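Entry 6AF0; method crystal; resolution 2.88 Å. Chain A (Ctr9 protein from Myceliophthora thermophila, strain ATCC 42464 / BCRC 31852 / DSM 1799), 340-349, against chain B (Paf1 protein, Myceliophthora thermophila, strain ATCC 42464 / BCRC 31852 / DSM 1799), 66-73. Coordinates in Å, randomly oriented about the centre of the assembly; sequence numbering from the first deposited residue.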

# COMPACT_ATOMS: atom_id res chain seq x y z
N THR A 340 -19.69 31.89 14.56
CA THR A 340 -18.99 31.02 15.50
C THR A 340 -17.73 31.60 16.12
O THR A 340 -16.87 32.11 15.41
CB THR A 340 -18.56 29.71 14.83
OG1 THR A 340 -19.60 29.24 13.99
CG2 THR A 340 -18.31 28.67 15.87
N ASP A 341 -17.62 31.48 17.43
CA ASP A 341 -16.41 31.84 18.15
C ASP A 341 -15.34 30.75 17.94
O ASP A 341 -14.15 31.00 18.10
CB ASP A 341 -16.70 31.98 19.66
CG ASP A 341 -17.61 33.18 20.01
OD1 ASP A 341 -17.11 34.34 20.04
OD2 ASP A 341 -18.80 32.96 20.33
N VAL A 342 -15.79 29.55 17.61
CA VAL A 342 -14.99 28.33 17.62
C VAL A 342 -14.50 27.93 16.24
O VAL A 342 -15.28 27.85 15.30
CB VAL A 342 -15.84 27.15 18.17
CG1 VAL A 342 -14.98 25.90 18.42
CG2 VAL A 342 -16.55 27.54 19.45
N ASN A 343 -13.22 27.61 16.12
CA ASN A 343 -12.67 27.22 14.83
C ASN A 343 -13.19 25.86 14.37
O ASN A 343 -13.56 25.67 13.20
CB ASN A 343 -11.13 27.23 14.86
CG ASN A 343 -10.56 28.60 15.19
OD1 ASN A 343 -11.05 29.65 14.72
ND2 ASN A 343 -9.53 28.61 16.03
N ALA A 344 -13.24 24.91 15.29
CA ALA A 344 -13.69 23.53 15.00
C ALA A 344 -15.01 23.53 14.27
O ALA A 344 -15.19 22.79 13.29
CB ALA A 344 -13.82 22.71 16.29
N ILE A 345 -15.92 24.38 14.75
CA ILE A 345 -17.23 24.50 14.11
C ILE A 345 -17.06 24.98 12.70
O ILE A 345 -17.61 24.40 11.78
CB ILE A 345 -18.15 25.42 14.87
CG1 ILE A 345 -18.58 24.72 16.15
CG2 ILE A 345 -19.35 25.77 14.03
CD1 ILE A 345 -19.64 25.44 16.95
N ALA A 346 -16.27 26.03 12.53
CA ALA A 346 -16.01 26.57 11.20
C ALA A 346 -15.47 25.49 10.29
O ALA A 346 -15.96 25.33 9.15
CB ALA A 346 -15.05 27.74 11.27
N SER A 347 -14.51 24.71 10.79
CA SER A 347 -13.94 23.65 9.96
C SER A 347 -14.98 22.59 9.58
O SER A 347 -14.93 22.03 8.50
CB SER A 347 -12.78 22.97 10.65
OG SER A 347 -13.27 21.86 11.37
N ASP A 348 -15.90 22.30 10.50
CA ASP A 348 -16.94 21.27 10.28
C ASP A 348 -17.93 21.76 9.24
O ASP A 348 -18.36 21.01 8.36
CB ASP A 348 -17.67 20.94 11.57
CG ASP A 348 -16.86 20.08 12.51
OD1 ASP A 348 -15.70 19.75 12.20
OD2 ASP A 348 -17.37 19.74 13.59
N GLY A 349 -18.26 23.03 9.33
CA GLY A 349 -19.12 23.66 8.33
C GLY A 349 -18.53 23.64 6.94
O GLY A 349 -19.22 23.31 5.98
N LEU B 66 -16.36 14.05 17.87
CA LEU B 66 -17.27 15.19 17.82
C LEU B 66 -16.73 16.28 18.69
O LEU B 66 -16.21 16.02 19.79
CB LEU B 66 -18.65 14.83 18.32
CG LEU B 66 -19.50 13.93 17.46
CD1 LEU B 66 -20.83 13.75 18.17
CD2 LEU B 66 -19.74 14.54 16.11
N ASN B 67 -16.89 17.49 18.17
CA ASN B 67 -16.64 18.71 18.91
C ASN B 67 -17.85 18.97 19.74
O ASN B 67 -18.94 18.91 19.23
CB ASN B 67 -16.51 19.86 17.93
CG ASN B 67 -16.44 21.20 18.62
OD1 ASN B 67 -15.77 21.33 19.61
ND2 ASN B 67 -17.12 22.18 18.08
N ILE B 68 -17.67 19.25 21.02
CA ILE B 68 -18.82 19.56 21.88
C ILE B 68 -18.73 20.98 22.40
O ILE B 68 -19.41 21.31 23.32
CB ILE B 68 -18.90 18.61 23.07
CG1 ILE B 68 -17.55 18.55 23.79
CG2 ILE B 68 -19.31 17.23 22.57
CD1 ILE B 68 -17.68 18.14 25.22
N GLU B 69 -17.87 21.79 21.81
CA GLU B 69 -17.66 23.15 22.24
C GLU B 69 -18.50 24.08 21.40
O GLU B 69 -18.20 24.34 20.24
CB GLU B 69 -16.20 23.45 22.05
CG GLU B 69 -15.74 24.78 22.58
CD GLU B 69 -14.23 24.86 22.55
OE1 GLU B 69 -13.58 23.83 22.81
OE2 GLU B 69 -13.73 25.96 22.27
N ALA B 70 -19.59 24.55 21.97
CA ALA B 70 -20.55 25.34 21.22
C ALA B 70 -20.05 26.76 20.97
O ALA B 70 -20.27 27.30 19.91
CB ALA B 70 -21.86 25.39 21.98
N ASP B 71 -19.38 27.33 21.98
CA ASP B 71 -19.07 28.76 22.08
C ASP B 71 -17.70 28.98 22.73
O ASP B 71 -17.06 28.08 23.28
CB ASP B 71 -20.07 29.45 23.02
CG ASP B 71 -21.47 29.51 22.48
OD1 ASP B 71 -21.75 29.29 21.28
OD2 ASP B 71 -22.35 29.83 23.30
N ALA B 72 -17.27 30.23 22.71
CA ALA B 72 -16.16 30.67 23.54
C ALA B 72 -16.47 30.52 25.04
O ALA B 72 -15.57 30.34 25.85
CB ALA B 72 -15.88 32.13 23.25
N GLU B 73 -17.74 30.69 25.40
CA GLU B 73 -18.23 30.58 26.77
C GLU B 73 -18.77 29.19 27.03
O GLU B 73 -19.27 28.90 28.14
CB GLU B 73 -19.34 31.59 27.02
CG GLU B 73 -18.83 33.00 27.32
CD GLU B 73 -19.84 34.08 26.99
OE1 GLU B 73 -20.66 33.91 26.06
OE2 GLU B 73 -19.81 35.13 27.67

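The contact between the Ctr9 and Paf1 stretches buries 349 Å², both sides summed, and rests on packing alone: no hydrogen bond or salt bridge crosses between them. On the Ctr9 side a short loop leads into a helix that begins at Asn343(A) and continues beyond the stretch; on the Paf1 side the chain forms no regular helix or strand. Val342(A) and Asn67(B), each with 60 Å² covered by the other stretch, dominate the contact, and Asp341(A) follows with 44 Å².

Val342(A) occupies the N-cap position, immediately before the helix, and its CA-to-CB bond points toward Paf1. With chi1 in the t rotamer, both methyl groups meet the Paf1 chain. Both lie over Glu69(B), with Val342(A) CG2 3.7 Å and Val342(A) CG1 4.0 Å from Glu69(B) O, and Val342(A) CG1 also 4.0 Å from Glu69(B) OE2. Val342(A) CG2 is in addition 3.8 Å from Ala70(B) O and 3.8 Å from Asp71(B) C, so one methyl touches three successive residues, while Val342(A) CG1 lies 4.3 Å from Asn67(B) ND2. The branched side chain puts two methyl groups against Paf1, and having no polar atoms it offers no competing partner for the hydrogen bond from Asn67(B) ND2 to Glu69(B) O. The main chain of Val342(A) serves the helix instead, Val342(A) O accepting a weak bond from Ala346(A) N at 3.5 Å.

Asn67(B) points toward the first turns of that helix, but its amide is engaged within its own chain. Asn67(B) OD1 accepts from Glu69(B) N at 3.1 Å, and Asn67(B) ND2 donates to Glu69(B) O at 3.2 Å. The side chain thus braces the Paf1 backbone two residues further on, and asparagine suits the role because one amide supplies both the acceptor and the donor. With chi1 at 172° (t), the amide also lies against aliphatic groups of Ctr9: Asn67(B) ND2 is 3.5 Å from Ile345(A) CG1 and 3.8 Å from Ala344(A) CB. The methyl of Ala344(A) points toward Paf1 and packs on this amide. One turn beyond Ala344(A), Asp348(A) makes a looser contact, with Asp348(A) OD2 4.4 Å from Asn67(B) CB.

Ile345(A) extends the apolar surface begun by Val342(A). Its CA-to-CB bond runs sideways, but the end of the side chain, with chi2 t, comes nearer to Paf1, where Ile345(A) CD1 sits 3.6 Å from Ala70(B) O and 3.8 Å from Glu69(B) O. The carbonyl of Glu69(B) is therefore contacted by both Val342(A) and Ile345(A) while it accepts the amide of Asn67(B). Ala70(B) contributes through its backbone, as its CB points away from Ctr9.

At the other end of the contact, Asp341(A) packs on Ala72(B), with Asp341(A) CA and Ala72(B) CA 5.5 Å apart. Asp341(A) CB makes the closest approach, 3.6 Å from Ala72(B) N and 3.7 Å from Ala72(B) CB, so that the methyl of Ala72(B) lies against the aspartate. The carboxylate is also near, with Asp341(A) OD2 3.9 Å from Ala72(B) N, although no hydrogen bond forms.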